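Local coordinates for protein lasso peptide isopeptidase AtxE2 (Asticcacaulis excentricus, PDB 5TXE) that hydrolyses the isopeptide bond of the lasso peptides astexin-2 and astexin-3, recognising their threaded, knotted shape and converting them to linear peptides, at residues P59-P65 with T129-S135; D554-S559 with I575-D581; N651-D655 with K671-Y675. The protein carries 1 engineered substitution. All blocks are in the same frame, centred on the assembly; numbering follows the deposited sequence.

Contact 1: P59-P65 with T129-S135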
ATOM      1  N   PRO A  59      -1.774  10.124  -7.329  1.00 27.48           N
ATOM      2  CA  PRO A  59      -2.279  11.490  -7.629  1.00 28.55           C
ATOM      3  C   PRO A  59      -2.987  12.194  -6.463  1.00 28.83           C
ATOM      4  O   PRO A  59      -4.160  12.566  -6.568  1.00 29.00           O
ATOM      5  CB  PRO A  59      -3.269  11.235  -8.752  1.00 29.93           C
ATOM      6  CG  PRO A  59      -3.812   9.844  -8.451  1.00 30.74           C
ATOM      7  CD  PRO A  59      -2.673   9.074  -7.837  1.00 30.24           C
ATOM      8  N   LEU A  60      -2.273  12.384  -5.375  1.00 27.75           N
ATOM      9  CA  LEU A  60      -2.896  12.754  -4.097  1.00 31.02           C
ATOM     10  C   LEU A  60      -3.071  14.264  -3.873  1.00 31.13           C
ATOM     11  O   LEU A  60      -3.616  14.688  -2.826  1.00 27.21           O
ATOM     12  CB  LEU A  60      -2.150  12.108  -2.904  1.00 27.03           C
ATOM     13  CG  LEU A  60      -0.648  12.144  -2.875  1.00 27.81           C
ATOM     14  CD1 LEU A  60      -0.191  13.591  -2.791  1.00 30.28           C
ATOM     15  CD2 LEU A  60      -0.097  11.361  -1.680  1.00 27.84           C
ATOM     16  N   LEU A  61      -2.581  15.063  -4.819  1.00 30.31           N
ATOM     17  CA  LEU A  61      -2.747  16.507  -4.743  1.00 29.95           C
ATOM     18  C   LEU A  61      -2.949  17.078  -6.116  1.00 30.87           C
ATOM     19  O   LEU A  61      -2.613  16.414  -7.113  1.00 29.17           O
ATOM     20  CB  LEU A  61      -1.566  17.142  -4.050  1.00 29.10           C
ATOM     21  CG  LEU A  61      -0.206  17.034  -4.721  1.00 28.22           C
ATOM     22  CD1 LEU A  61      -0.007  18.114  -5.774  1.00 30.05           C
ATOM     23  CD2 LEU A  61       0.862  17.172  -3.670  1.00 30.85           C
ATOM     24  N   SER A  62      -3.532  18.279  -6.170  1.00 30.00           N
ATOM     25  CA  SER A  62      -3.722  18.956  -7.399  1.00 33.27           C
ATOM     26  C   SER A  62      -3.444  20.436  -7.265  1.00 34.63           C
ATOM     27  O   SER A  62      -3.943  21.088  -6.356  1.00 38.14           O
ATOM     28  CB  SER A  62      -5.159  18.766  -7.758  1.00 36.03           C
ATOM     29  OG  SER A  62      -5.450  19.320  -9.030  1.00 47.40           O
ATOM     30  N   LEU A  63      -2.635  20.985  -8.152  1.00 37.73           N
ATOM     31  CA  LEU A  63      -2.344  22.443  -8.139  1.00 36.51           C
ATOM     32  C   LEU A  63      -3.390  23.180  -8.902  1.00 32.78           C
ATOM     33  O   LEU A  63      -3.877  22.705  -9.929  1.00 34.41           O
ATOM     34  CB  LEU A  63      -1.033  22.761  -8.798  1.00 38.21           C
ATOM     35  CG  LEU A  63       0.156  22.210  -8.049  1.00 41.87           C
ATOM     36  CD1 LEU A  63       1.429  22.508  -8.825  1.00 41.08           C
ATOM     37  CD2 LEU A  63       0.263  22.833  -6.681  1.00 46.81           C
ATOM     38  N   SER A  64      -3.738  24.355  -8.412  1.00 33.27           N
ATOM     39  CA  SER A  64      -4.641  25.217  -9.177  1.00 36.71           C
ATOM     40  C   SER A  64      -4.025  25.563 -10.576  1.00 32.08           C
ATOM     41  O   SER A  64      -2.797  25.503 -10.741  1.00 35.22           O
ATOM     42  CB  SER A  64      -4.937  26.487  -8.374  1.00 37.16           C
ATOM     43  OG  SER A  64      -3.775  27.275  -8.166  1.00 38.89           O
ATOM     44  N   PRO A  65      -4.858  25.887 -11.564  1.00 31.65           N
ATOM     45  CA  PRO A  65      -4.396  26.363 -12.887  1.00 38.94           C
ATOM     46  C   PRO A  65      -3.310  27.429 -12.831  1.00 39.00           C
ATOM     47  O   PRO A  65      -2.303  27.250 -13.480  1.00 43.11           O
ATOM     48  CB  PRO A  65      -5.668  26.893 -13.526  1.00 35.27           C
ATOM     49  CG  PRO A  65      -6.672  25.933 -12.958  1.00 35.01           C
ATOM     50  CD  PRO A  65      -6.320  25.945 -11.503  1.00 34.23           C
ATOM     51  N   THR A 129      -7.446   7.192  -3.447  1.00 22.71           N
ATOM     52  CA  THR A 129      -6.844   8.505  -3.459  1.00 22.70           C
ATOM     53  C   THR A 129      -7.802   9.479  -4.157  1.00 23.86           C
ATOM     54  O   THR A 129      -8.267   9.230  -5.272  1.00 21.97           O
ATOM     55  CB  THR A 129      -5.512   8.492  -4.201  1.00 23.38           C
ATOM     56  OG1 THR A 129      -4.573   7.744  -3.457  1.00 24.71           O
ATOM     57  CG2 THR A 129      -4.918   9.913  -4.284  1.00 27.24           C
ATOM     58  N   ILE A 130      -8.132  10.573  -3.487  1.00 24.91           N
ATOM     59  CA  ILE A 130      -9.109  11.509  -4.049  1.00 25.37           C
ATOM     60  C   ILE A 130      -8.297  12.692  -4.616  1.00 28.52           C
ATOM     61  O   ILE A 130      -7.661  13.478  -3.855  1.00 28.66           O
ATOM     62  CB  ILE A 130     -10.088  12.022  -2.973  1.00 26.99           C
ATOM     63  CG1 ILE A 130     -10.836  10.860  -2.294  1.00 26.46           C
ATOM     64  CG2 ILE A 130     -11.054  13.064  -3.564  1.00 30.07           C
ATOM     65  CD1 ILE A 130     -11.706  10.073  -3.265  1.00 29.23           C
ATOM     66  N   GLN A 131      -8.365  12.811  -5.927  1.00 27.84           N
ATOM     67  CA  GLN A 131      -7.744  13.922  -6.618  1.00 35.32           C
ATOM     68  C   GLN A 131      -8.769  14.992  -6.963  1.00 28.35           C
ATOM     69  O   GLN A 131      -9.685  14.740  -7.710  1.00 29.06           O
ATOM     70  CB  GLN A 131      -7.039  13.480  -7.903  1.00 40.59           C
ATOM     71  CG  GLN A 131      -5.928  14.504  -8.208  1.00 45.11           C
ATOM     72  CD  GLN A 131      -5.082  14.229  -9.464  1.00 46.36           C
ATOM     73  OE1 GLN A 131      -5.441  13.430 -10.365  1.00 40.87           O
ATOM     74  NE2 GLN A 131      -3.939  14.914  -9.522  1.00 51.58           N
ATOM     75  N   PRO A 132      -8.635  16.151  -6.372  1.00 26.79           N
ATOM     76  CA  PRO A 132      -9.542  17.236  -6.665  1.00 31.36           C
ATOM     77  C   PRO A 132      -9.292  17.862  -8.017  1.00 35.86           C
ATOM     78  O   PRO A 132      -8.136  18.108  -8.356  1.00 40.56           O
ATOM     79  CB  PRO A 132      -9.221  18.286  -5.603  1.00 30.83           C
ATOM     80  CG  PRO A 132      -8.081  17.796  -4.846  1.00 31.03           C
ATOM     81  CD  PRO A 132      -7.617  16.493  -5.378  1.00 27.79           C
ATOM     82  N   ARG A 133     -10.367  18.148  -8.743  1.00 31.91           N
ATOM     83  CA  ARG A 133     -10.299  18.778 -10.053  1.00 31.87           C
ATOM     84  C   ARG A 133     -10.611  20.233  -9.918  1.00 30.81           C
ATOM     85  O   ARG A 133     -11.715  20.591  -9.463  1.00 30.77           O
ATOM     86  CB  ARG A 133     -11.301  18.132 -10.971  1.00 32.18           C
ATOM     87  CG  ARG A 133     -11.230  16.600 -10.978  1.00 39.85           C
ATOM     88  CD  ARG A 133      -9.896  16.321 -11.565  1.00 44.10           C
ATOM     89  NE  ARG A 133      -9.136  15.075 -11.372  1.00 59.39           N
ATOM     90  CZ  ARG A 133      -9.468  13.880 -11.805  1.00 50.74           C
ATOM     91  NH1 ARG A 133     -10.652  13.655 -12.320  1.00 62.03           N
ATOM     92  NH2 ARG A 133      -8.641  12.885 -11.633  1.00 53.58           N
ATOM     93  N   TRP A 134      -9.655  21.081 -10.239  1.00 29.09           N
ATOM     94  CA  TRP A 134      -9.916  22.519 -10.219  1.00 32.26           C
ATOM     95  C   TRP A 134     -10.715  22.954 -11.455  1.00 30.66           C
ATOM     96  O   TRP A 134     -10.443  22.516 -12.562  1.00 36.02           O
ATOM     97  CB  TRP A 134      -8.640  23.289 -10.201  1.00 29.12           C
ATOM     98  CG  TRP A 134      -7.913  23.174  -8.970  1.00 28.91           C
ATOM     99  CD1 TRP A 134      -7.037  22.189  -8.649  1.00 29.97           C
ATOM    100  CD2 TRP A 134      -7.856  24.133  -7.892  1.00 28.30           C
ATOM    101  NE1 TRP A 134      -6.450  22.465  -7.438  1.00 30.75           N
ATOM    102  CE2 TRP A 134      -6.961  23.650  -6.954  1.00 28.94           C
ATOM    103  CE3 TRP A 134      -8.516  25.334  -7.622  1.00 32.91           C
ATOM    104  CZ2 TRP A 134      -6.694  24.321  -5.773  1.00 29.54           C
ATOM    105  CZ3 TRP A 134      -8.244  26.008  -6.436  1.00 29.23           C
ATOM    106  CH2 TRP A 134      -7.341  25.501  -5.539  1.00 30.58           C
ATOM    107  N   SER A 135     -11.697  23.822 -11.267  1.00 30.49           N
ATOM    108  CA  SER A 135     -12.368  24.470 -12.411  1.00 30.73           C
ATOM    109  C   SER A 135     -11.318  25.388 -13.100  1.00 28.45           C
ATOM    110  O   SER A 135     -10.359  25.762 -12.467  1.00 29.80           O
ATOM    111  CB  SER A 135     -13.551  25.308 -11.957  1.00 32.44           C
ATOM    112  OG  SER A 135     -13.142  26.279 -10.991  1.00 35.17           O
TER
HETATM  113  O   HOH W   1      -6.021  13.760  -1.878  1.00 23.33           O
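From Pro59 onward the two segments run nearly parallel, their end-to-end directions only 13° apart. Pro59 O lies 3.1 Å from Gln131 CG and 3.6 Å from Thr129 CG2, and the same methyl packs against Leu60, with Leu60 CB to Thr129 CG2 at 3.8 Å. Leu60 O and Ile130 O lie 4.3 Å apart, and water 1 joins them by donating to both, at 2.7 and 2.6 Å respectively. Next, Leu61 O accepts from Gln131 NE2 (3.1 Å, 160° at the hydrogen). No backbone-to-backbone hydrogen bond joins the two segments; each strand pairs within its own antiparallel sheet, 61-63 with 69-78 and 133-134 with 140-147. This is the blade-to-blade packing of a beta-propeller, the domain expected in an S9-family peptidase. At Ser62 the carbonyl O takes a hydrogen bond from Trp134 NE1 (3.1 Å, 163°), near the plane of the indole. Leu63 turns its CA-to-CB bond away from the neighbouring segment, while its N bonds to Glu355. Ser64 then crosses the indole face, its CA 3.5 Å from the centroid of the Trp134 five-membered ring and 9° off the normal, a CH-pi contact. Lastly, Pro65 CD touches Trp134 CB at 3.8 Å.

Contact 2: D554-S559 with I575-D581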
ATOM      1  N   ASP A 554      -2.116 -22.542   1.746  1.00 25.03           N
ATOM      2  CA  ASP A 554      -2.469 -23.971   1.621  1.00 27.13           C
ATOM      3  C   ASP A 554      -3.446 -24.148   0.505  1.00 28.60           C
ATOM      4  O   ASP A 554      -3.947 -23.136  -0.025  1.00 26.87           O
ATOM      5  CB  ASP A 554      -2.946 -24.591   2.957  1.00 29.38           C
ATOM      6  CG  ASP A 554      -4.322 -24.058   3.478  1.00 30.00           C
ATOM      7  OD1 ASP A 554      -4.914 -23.107   2.903  1.00 27.80           O
ATOM      8  OD2 ASP A 554      -4.796 -24.598   4.535  1.00 29.52           O
ATOM      9  N   SER A 555      -3.686 -25.392   0.088  1.00 29.21           N
ATOM     10  CA  SER A 555      -4.602 -25.637  -1.026  1.00 29.94           C
ATOM     11  C   SER A 555      -6.009 -25.205  -0.689  1.00 28.64           C
ATOM     12  O   SER A 555      -6.735 -24.715  -1.563  1.00 25.90           O
ATOM     13  CB  SER A 555      -4.641 -27.111  -1.494  1.00 30.86           C
ATOM     14  OG  SER A 555      -5.018 -27.929  -0.417  1.00 39.12           O
ATOM     15  N   PHE A 556      -6.403 -25.361   0.570  1.00 29.05           N
ATOM     16  CA  PHE A 556      -7.751 -25.006   0.927  1.00 26.48           C
ATOM     17  C   PHE A 556      -7.994 -23.529   0.610  1.00 29.08           C
ATOM     18  O   PHE A 556      -8.931 -23.149  -0.113  1.00 26.81           O
ATOM     19  CB  PHE A 556      -8.002 -25.270   2.374  1.00 24.29           C
ATOM     20  CG  PHE A 556      -9.380 -24.835   2.793  1.00 25.01           C
ATOM     21  CD1 PHE A 556     -10.468 -25.531   2.398  1.00 23.78           C
ATOM     22  CD2 PHE A 556      -9.563 -23.713   3.559  1.00 25.07           C
ATOM     23  CE1 PHE A 556     -11.745 -25.140   2.769  1.00 27.27           C
ATOM     24  CE2 PHE A 556     -10.830 -23.295   3.924  1.00 27.76           C
ATOM     25  CZ  PHE A 556     -11.949 -24.035   3.540  1.00 24.71           C
ATOM     26  N   THR A 557      -7.086 -22.702   1.080  1.00 25.43           N
ATOM     27  CA  THR A 557      -7.232 -21.272   0.860  1.00 26.57           C
ATOM     28  C   THR A 557      -7.059 -20.912  -0.617  1.00 26.29           C
ATOM     29  O   THR A 557      -7.843 -20.148  -1.174  1.00 26.53           O
ATOM     30  CB  THR A 557      -6.238 -20.456   1.737  1.00 24.42           C
ATOM     31  OG1 THR A 557      -6.426 -20.761   3.124  1.00 22.72           O
ATOM     32  CG2 THR A 557      -6.438 -19.037   1.552  1.00 24.25           C
ATOM     33  N   ALA A 558      -6.048 -21.479  -1.270  1.00 24.85           N
ATOM     34  CA  ALA A 558      -5.679 -21.037  -2.620  1.00 23.77           C
ATOM     35  C   ALA A 558      -6.534 -21.649  -3.732  1.00 25.46           C
ATOM     36  O   ALA A 558      -6.699 -21.064  -4.817  1.00 26.98           O
ATOM     37  CB  ALA A 558      -4.228 -21.370  -2.832  1.00 27.48           C
ATOM     38  N   SER A 559      -7.020 -22.865  -3.512  1.00 26.89           N
ATOM     39  CA  SER A 559      -7.791 -23.574  -4.526  1.00 30.26           C
ATOM     40  C   SER A 559      -9.263 -23.477  -4.103  1.00 31.94           C
ATOM     41  O   SER A 559     -10.055 -22.803  -4.760  1.00 38.08           O
ATOM     42  CB  SER A 559      -7.370 -25.029  -4.624  1.00 34.64           C
ATOM     43  OG  SER A 559      -8.289 -25.747  -5.422  1.00 44.30           O
ATOM     44  N   ILE A 575       1.513 -20.889  -8.391  1.00 33.80           N
ATOM     45  CA  ILE A 575       0.822 -21.419  -7.218  1.00 34.11           C
ATOM     46  C   ILE A 575       0.139 -22.714  -7.644  1.00 36.62           C
ATOM     47  O   ILE A 575      -0.786 -22.673  -8.463  1.00 32.09           O
ATOM     48  CB  ILE A 575      -0.215 -20.431  -6.679  1.00 34.39           C
ATOM     49  CG1 ILE A 575       0.387 -19.012  -6.494  1.00 35.00           C
ATOM     50  CG2 ILE A 575      -0.806 -20.944  -5.367  1.00 33.05           C
ATOM     51  CD1 ILE A 575       1.411 -18.923  -5.414  1.00 35.49           C
ATOM     52  N   GLU A 576       0.513 -23.848  -7.050  1.00 32.75           N
ATOM     53  CA  GLU A 576       0.026 -25.140  -7.556  1.00 33.01           C
ATOM     54  C   GLU A 576      -1.372 -25.524  -7.027  1.00 31.45           C
ATOM     55  O   GLU A 576      -1.546 -26.455  -6.250  1.00 28.13           O
ATOM     56  CB  GLU A 576       1.039 -26.251  -7.257  1.00 37.20           C
ATOM     57  CG  GLU A 576       2.453 -26.007  -7.790  1.00 40.28           C
ATOM     58  CD  GLU A 576       2.581 -25.817  -9.301  1.00 47.28           C
ATOM     59  OE1 GLU A 576       1.680 -26.202 -10.076  1.00 52.21           O
ATOM     60  OE2 GLU A 576       3.627 -25.269  -9.724  1.00 55.45           O
ATOM     61  N   THR A 577      -2.379 -24.826  -7.507  1.00 32.02           N
ATOM     62  CA  THR A 577      -3.753 -25.037  -7.057  1.00 32.14           C
ATOM     63  C   THR A 577      -4.393 -26.323  -7.597  1.00 32.28           C
ATOM     64  O   THR A 577      -5.433 -26.757  -7.119  1.00 32.66           O
ATOM     65  CB  THR A 577      -4.603 -23.882  -7.462  1.00 31.05           C
ATOM     66  OG1 THR A 577      -4.470 -23.672  -8.878  1.00 32.38           O
ATOM     67  CG2 THR A 577      -4.131 -22.625  -6.714  1.00 32.54           C
ATOM     68  N   ASP A 578      -3.732 -26.979  -8.530  1.00 28.15           N
ATOM     69  CA  ASP A 578      -4.152 -28.325  -8.943  1.00 34.95           C
ATOM     70  C   ASP A 578      -3.600 -29.449  -8.028  1.00 37.52           C
ATOM     71  O   ASP A 578      -3.974 -30.592  -8.174  1.00 33.28           O
ATOM     72  CB  ASP A 578      -3.772 -28.593 -10.384  1.00 38.59           C
ATOM     73  CG  ASP A 578      -2.248 -28.421 -10.659  1.00 45.95           C
ATOM     74  OD1 ASP A 578      -1.484 -27.855  -9.827  1.00 45.09           O
ATOM     75  OD2 ASP A 578      -1.823 -28.837 -11.759  1.00 61.45           O
ATOM     76  N   GLN A 579      -2.713 -29.121  -7.088  1.00 35.59           N
ATOM     77  CA  GLN A 579      -2.336 -30.098  -6.046  1.00 31.64           C
ATOM     78  C   GLN A 579      -3.238 -29.926  -4.805  1.00 31.29           C
ATOM     79  O   GLN A 579      -3.495 -28.803  -4.334  1.00 28.76           O
ATOM     80  CB  GLN A 579      -0.859 -29.938  -5.667  1.00 31.26           C
ATOM     81  CG  GLN A 579       0.151 -30.351  -6.742  1.00 32.25           C
ATOM     82  CD  GLN A 579       1.573 -30.086  -6.273  1.00 31.06           C
ATOM     83  OE1 GLN A 579       1.901 -30.236  -5.088  1.00 31.24           O
ATOM     84  NE2 GLN A 579       2.397 -29.606  -7.175  1.00 34.13           N
ATOM     85  N   ALA A 580      -3.705 -31.056  -4.297  1.00 28.78           N
ATOM     86  CA  ALA A 580      -4.328 -31.148  -3.002  1.00 35.20           C
ATOM     87  C   ALA A 580      -3.304 -30.814  -1.905  1.00 31.91           C
ATOM     88  O   ALA A 580      -2.095 -30.648  -2.164  1.00 31.12           O
ATOM     89  CB  ALA A 580      -4.882 -32.560  -2.794  1.00 39.22           C
ATOM     90  N   ASP A 581      -3.781 -30.737  -0.675  1.00 31.08           N
ATOM     91  CA  ASP A 581      -2.940 -30.206   0.356  1.00 32.25           C
ATOM     92  C   ASP A 581      -1.774 -31.065   0.763  1.00 33.06           C
ATOM     93  O   ASP A 581      -0.845 -30.556   1.403  1.00 33.73           O
ATOM     94  CB  ASP A 581      -3.708 -29.902   1.629  1.00 33.75           C
ATOM     95  CG  ASP A 581      -3.085 -28.740   2.382  1.00 36.19           C
ATOM     96  OD1 ASP A 581      -2.522 -27.774   1.726  1.00 32.82           O
ATOM     97  OD2 ASP A 581      -3.081 -28.847   3.603  1.00 36.13           O
TER
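Beside the substrate site of this prolyl oligopeptidase-type alpha/beta-hydrolase domain, the short helix 555-560 is held against the loop that follows helix 563-570. The site is close by: Thr557, Ala558 and Ile575 all pack on the bound astexin peptide, and Ala558 O accepts from Asn562 ND2, the side chain of a residue important for activity that binds astexin-3. The helix starts with a true N-cap, as Asp554 OD1 accepts from Thr557 N at 2.9 Å and from Thr557 OG1 at 2.8 Å. Across the contact, Ala558 CB meets Ile575 CG2 at 4.3 Å and Thr577 CG2 at 4.1 Å, a small apolar patch. The loop bends through a type I turn from Glu576 to Gln579, closed by Gln579 N to Glu576 O at 3.0 Å, so that both its limbs meet the helix: CA atoms are 5.0 Å apart at Ser559 and Thr577, and 5.1 Å at Ser555 and Asp581. At the first of these points Ser559 OG gives only a weak, 3.5 Å hydrogen bond to Thr577 O. Asp581 divides its carboxylate, OD2 bonding to Ser590 while OD1 accepts from Ser555 N at 3.1 Å, with 171° at the hydrogen.

Contact 3: N651-D655 with K671-Y675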
ATOM      1  N   ASN A 651      -2.897  -3.022  19.901  1.00 24.74           N
ATOM      2  CA  ASN A 651      -2.757  -3.316  21.337  1.00 22.31           C
ATOM      3  C   ASN A 651      -2.614  -4.787  21.639  1.00 25.16           C
ATOM      4  O   ASN A 651      -1.837  -5.163  22.511  1.00 22.24           O
ATOM      5  CB  ASN A 651      -3.943  -2.794  22.104  1.00 22.01           C
ATOM      6  CG  ASN A 651      -3.837  -1.307  22.350  1.00 24.41           C
ATOM      7  OD1 ASN A 651      -2.774  -0.809  22.609  1.00 28.15           O
ATOM      8  ND2 ASN A 651      -4.935  -0.613  22.301  1.00 25.11           N
ATOM      9  N   ARG A 652      -3.348  -5.636  20.924  1.00 23.20           N
ATOM     10  CA  ARG A 652      -3.228  -7.029  21.181  1.00 22.45           C
ATOM     11  C   ARG A 652      -1.870  -7.564  20.680  1.00 22.94           C
ATOM     12  O   ARG A 652      -1.327  -8.529  21.220  1.00 19.96           O
ATOM     13  CB  ARG A 652      -4.390  -7.774  20.531  1.00 22.77           C
ATOM     14  CG  ARG A 652      -4.481  -9.220  20.996  1.00 23.16           C
ATOM     15  CD  ARG A 652      -5.638  -9.934  20.283  1.00 23.74           C
ATOM     16  NE  ARG A 652      -6.953  -9.618  20.850  1.00 25.87           N
ATOM     17  CZ  ARG A 652      -7.862  -8.833  20.285  1.00 23.82           C
ATOM     18  NH1 ARG A 652      -7.619  -8.219  19.194  1.00 21.26           N
ATOM     19  NH2 ARG A 652      -9.026  -8.631  20.882  1.00 26.72           N
ATOM     20  N   THR A 653      -1.383  -7.019  19.585  1.00 21.46           N
ATOM     21  CA  THR A 653      -0.143  -7.478  19.073  1.00 22.16           C
ATOM     22  C   THR A 653       1.017  -7.092  20.022  1.00 23.99           C
ATOM     23  O   THR A 653       1.901  -7.897  20.264  1.00 23.47           O
ATOM     24  CB  THR A 653       0.102  -6.906  17.689  1.00 22.27           C
ATOM     25  OG1 THR A 653      -0.685  -7.650  16.779  1.00 23.40           O
ATOM     26  CG2 THR A 653       1.558  -7.054  17.291  1.00 21.57           C
ATOM     27  N   ILE A 654       0.967  -5.891  20.604  1.00 24.49           N
ATOM     28  CA  ILE A 654       1.939  -5.515  21.637  1.00 24.66           C
ATOM     29  C   ILE A 654       1.799  -6.413  22.846  1.00 26.81           C
ATOM     30  O   ILE A 654       2.798  -6.914  23.366  1.00 30.07           O
ATOM     31  CB  ILE A 654       1.796  -4.056  22.031  1.00 23.06           C
ATOM     32  CG1 ILE A 654       2.266  -3.198  20.888  1.00 23.23           C
ATOM     33  CG2 ILE A 654       2.633  -3.703  23.245  1.00 22.49           C
ATOM     34  CD1 ILE A 654       1.865  -1.747  21.014  1.00 24.77           C
ATOM     35  N   ASP A 655       0.578  -6.664  23.290  1.00 24.82           N
ATOM     36  CA  ASP A 655       0.402  -7.496  24.455  1.00 25.23           C
ATOM     37  C   ASP A 655       0.965  -8.893  24.179  1.00 24.98           C
ATOM     38  O   ASP A 655       1.536  -9.545  25.054  1.00 22.47           O
ATOM     39  CB  ASP A 655      -1.071  -7.672  24.817  1.00 28.72           C
ATOM     40  CG  ASP A 655      -1.752  -6.407  25.341  1.00 32.74           C
ATOM     41  OD1 ASP A 655      -1.072  -5.398  25.610  1.00 33.05           O
ATOM     42  OD2 ASP A 655      -3.002  -6.408  25.457  1.00 31.94           O
ATOM     43  N   LYS A 671      -8.244  -6.877  30.574  1.00 44.44           N
ATOM     44  CA  LYS A 671      -7.392  -7.823  29.861  1.00 40.71           C
ATOM     45  C   LYS A 671      -7.214  -9.152  30.545  1.00 39.08           C
ATOM     46  O   LYS A 671      -6.540 -10.038  30.021  1.00 42.23           O
ATOM     47  CB  LYS A 671      -6.040  -7.203  29.664  1.00 40.83           C
ATOM     48  CG  LYS A 671      -6.098  -6.110  28.626  1.00 42.46           C
ATOM     49  CD  LYS A 671      -4.745  -5.421  28.462  1.00 44.01           C
ATOM     50  CE  LYS A 671      -4.852  -4.306  27.433  1.00 45.25           C
ATOM     51  NZ  LYS A 671      -3.510  -3.815  27.065  1.00 46.88           N
ATOM     52  N   ALA A 672      -7.829  -9.318  31.703  1.00 38.77           N
ATOM     53  CA  ALA A 672      -7.636 -10.500  32.525  1.00 39.48           C
ATOM     54  C   ALA A 672      -8.033 -11.772  31.824  1.00 37.24           C
ATOM     55  O   ALA A 672      -7.329 -12.792  31.891  1.00 41.83           O
ATOM     56  CB  ALA A 672      -8.415 -10.358  33.829  1.00 45.63           C
ATOM     57  N   ALA A 673      -9.138 -11.724  31.099  1.00 40.69           N
ATOM     58  CA  ALA A 673      -9.590 -12.920  30.355  1.00 38.52           C
ATOM     59  C   ALA A 673      -8.621 -13.284  29.228  1.00 34.76           C
ATOM     60  O   ALA A 673      -8.397 -14.449  28.937  1.00 34.80           O
ATOM     61  CB  ALA A 673     -10.990 -12.703  29.793  1.00 36.41           C
ATOM     62  N   GLN A 674      -8.047 -12.275  28.595  1.00 33.04           N
ATOM     63  CA  GLN A 674      -7.078 -12.509  27.535  1.00 30.84           C
ATOM     64  C   GLN A 674      -5.865 -13.223  28.090  1.00 29.62           C
ATOM     65  O   GLN A 674      -5.445 -14.221  27.555  1.00 31.28           O
ATOM     66  CB  GLN A 674      -6.690 -11.187  26.906  1.00 30.84           C
ATOM     67  CG  GLN A 674      -5.374 -11.150  26.147  1.00 34.43           C
ATOM     68  CD  GLN A 674      -5.065  -9.726  25.687  1.00 31.48           C
ATOM     69  OE1 GLN A 674      -5.656  -9.263  24.735  1.00 29.59           O
ATOM     70  NE2 GLN A 674      -4.152  -9.056  26.348  1.00 28.41           N
ATOM     71  N   TYR A 675      -5.321 -12.742  29.193  1.00 30.31           N
ATOM     72  CA  TYR A 675      -4.183 -13.444  29.816  1.00 32.28           C
ATOM     73  C   TYR A 675      -4.511 -14.826  30.420  1.00 31.86           C
ATOM     74  O   TYR A 675      -3.667 -15.745  30.384  1.00 32.06           O
ATOM     75  CB  TYR A 675      -3.486 -12.538  30.837  1.00 31.45           C
ATOM     76  CG  TYR A 675      -2.818 -11.342  30.172  1.00 31.62           C
ATOM     77  CD1 TYR A 675      -1.716 -11.501  29.298  1.00 30.72           C
ATOM     78  CD2 TYR A 675      -3.274 -10.062  30.403  1.00 30.73           C
ATOM     79  CE1 TYR A 675      -1.115 -10.397  28.676  1.00 28.15           C
ATOM     80  CE2 TYR A 675      -2.692  -8.961  29.794  1.00 32.05           C
ATOM     81  CZ  TYR A 675      -1.593  -9.134  28.938  1.00 30.11           C
ATOM     82  OH  TYR A 675      -1.030  -8.004  28.412  1.00 29.55           O
TER
HETATM   83  O   HOH W   2      -7.795 -10.341  23.558  1.00 30.69           O
HETATM   84  O   HOH W   3       1.446  -8.759  27.463  1.00 27.19           O
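Polar interactions make up most of this contact between two C-terminal helices; the direct ones converge on Asp655, whose CA-to-CB bond points toward the 671-675 segment. Lys671 reaches it with an extended side chain, chi2 to chi4 all t, and forms a salt bridge: Lys671 NZ is 3.1 Å from Asp655 OD2, with a weak second bond of 3.3 Å to Asp655 OD1. The same ammonium group also bridges to Asp666, in the connection between the helices, so it is shared by two carboxylates.

Beyond the salt bridge, one hydrogen bond crosses directly, Gln674 NE2 to Asp655 OD2 at 3.0 Å and 166°. That oxygen therefore takes bonds from both Lys671 and Gln674. Two waters extend the polar network. Water 2 accepts from Arg652 NE at 2.9 Å and donates to Gln674 OE1 at 2.7 Å, so both ends of the Gln674 amide are used. Water 3 donates to the backbone Asp655 O at 2.5 Å and accepts from Tyr675 OH at 2.8 Å.

Van der Waals contact is slight: Arg652 CG lies 3.9 Å from Gln674 OE1, and Asp655 CG 3.5 Å from Tyr675 OH. The nearest CA pairs, Arg652 with Gln674 and Asp655 with Tyr675, are each 9.2 Å apart, so side chains and waters span the gap, and 219 Å² is buried.

Further along helix 672-684, Trp678 packs on Arg652 and Asp655 and meets the Tyr675 ring nearly at right angles. Helix 643-662 is tied to the central mixed sheet of the alpha/beta-hydrolase domain by Arg652 NH1 bonding to Gln605 of strand 602-607. Ile654 packs on helices 40-44 and 454-459.

Overall arrangement
The three contacts follow one another along the chain without interleaving, and none touches another. Contact 1 lies between blades of the beta-propeller-like part; its centre is 44 Å from that of contact 2 and 43 Å from that of contact 3, both across the chain's centre. Contacts 2 and 3 belong to the hydrolase domain, built on the eight-stranded mixed sheet that includes 521-525 and 602-607, yet their centres are 34 Å apart and their nearest atoms about 20 Å. Contact 2 alone of the three borders the bound peptide, whereas contacts 1 and 3 lie away from the annotated sites, one packing propeller blades and the other C-terminal helices of the hydrolase domain.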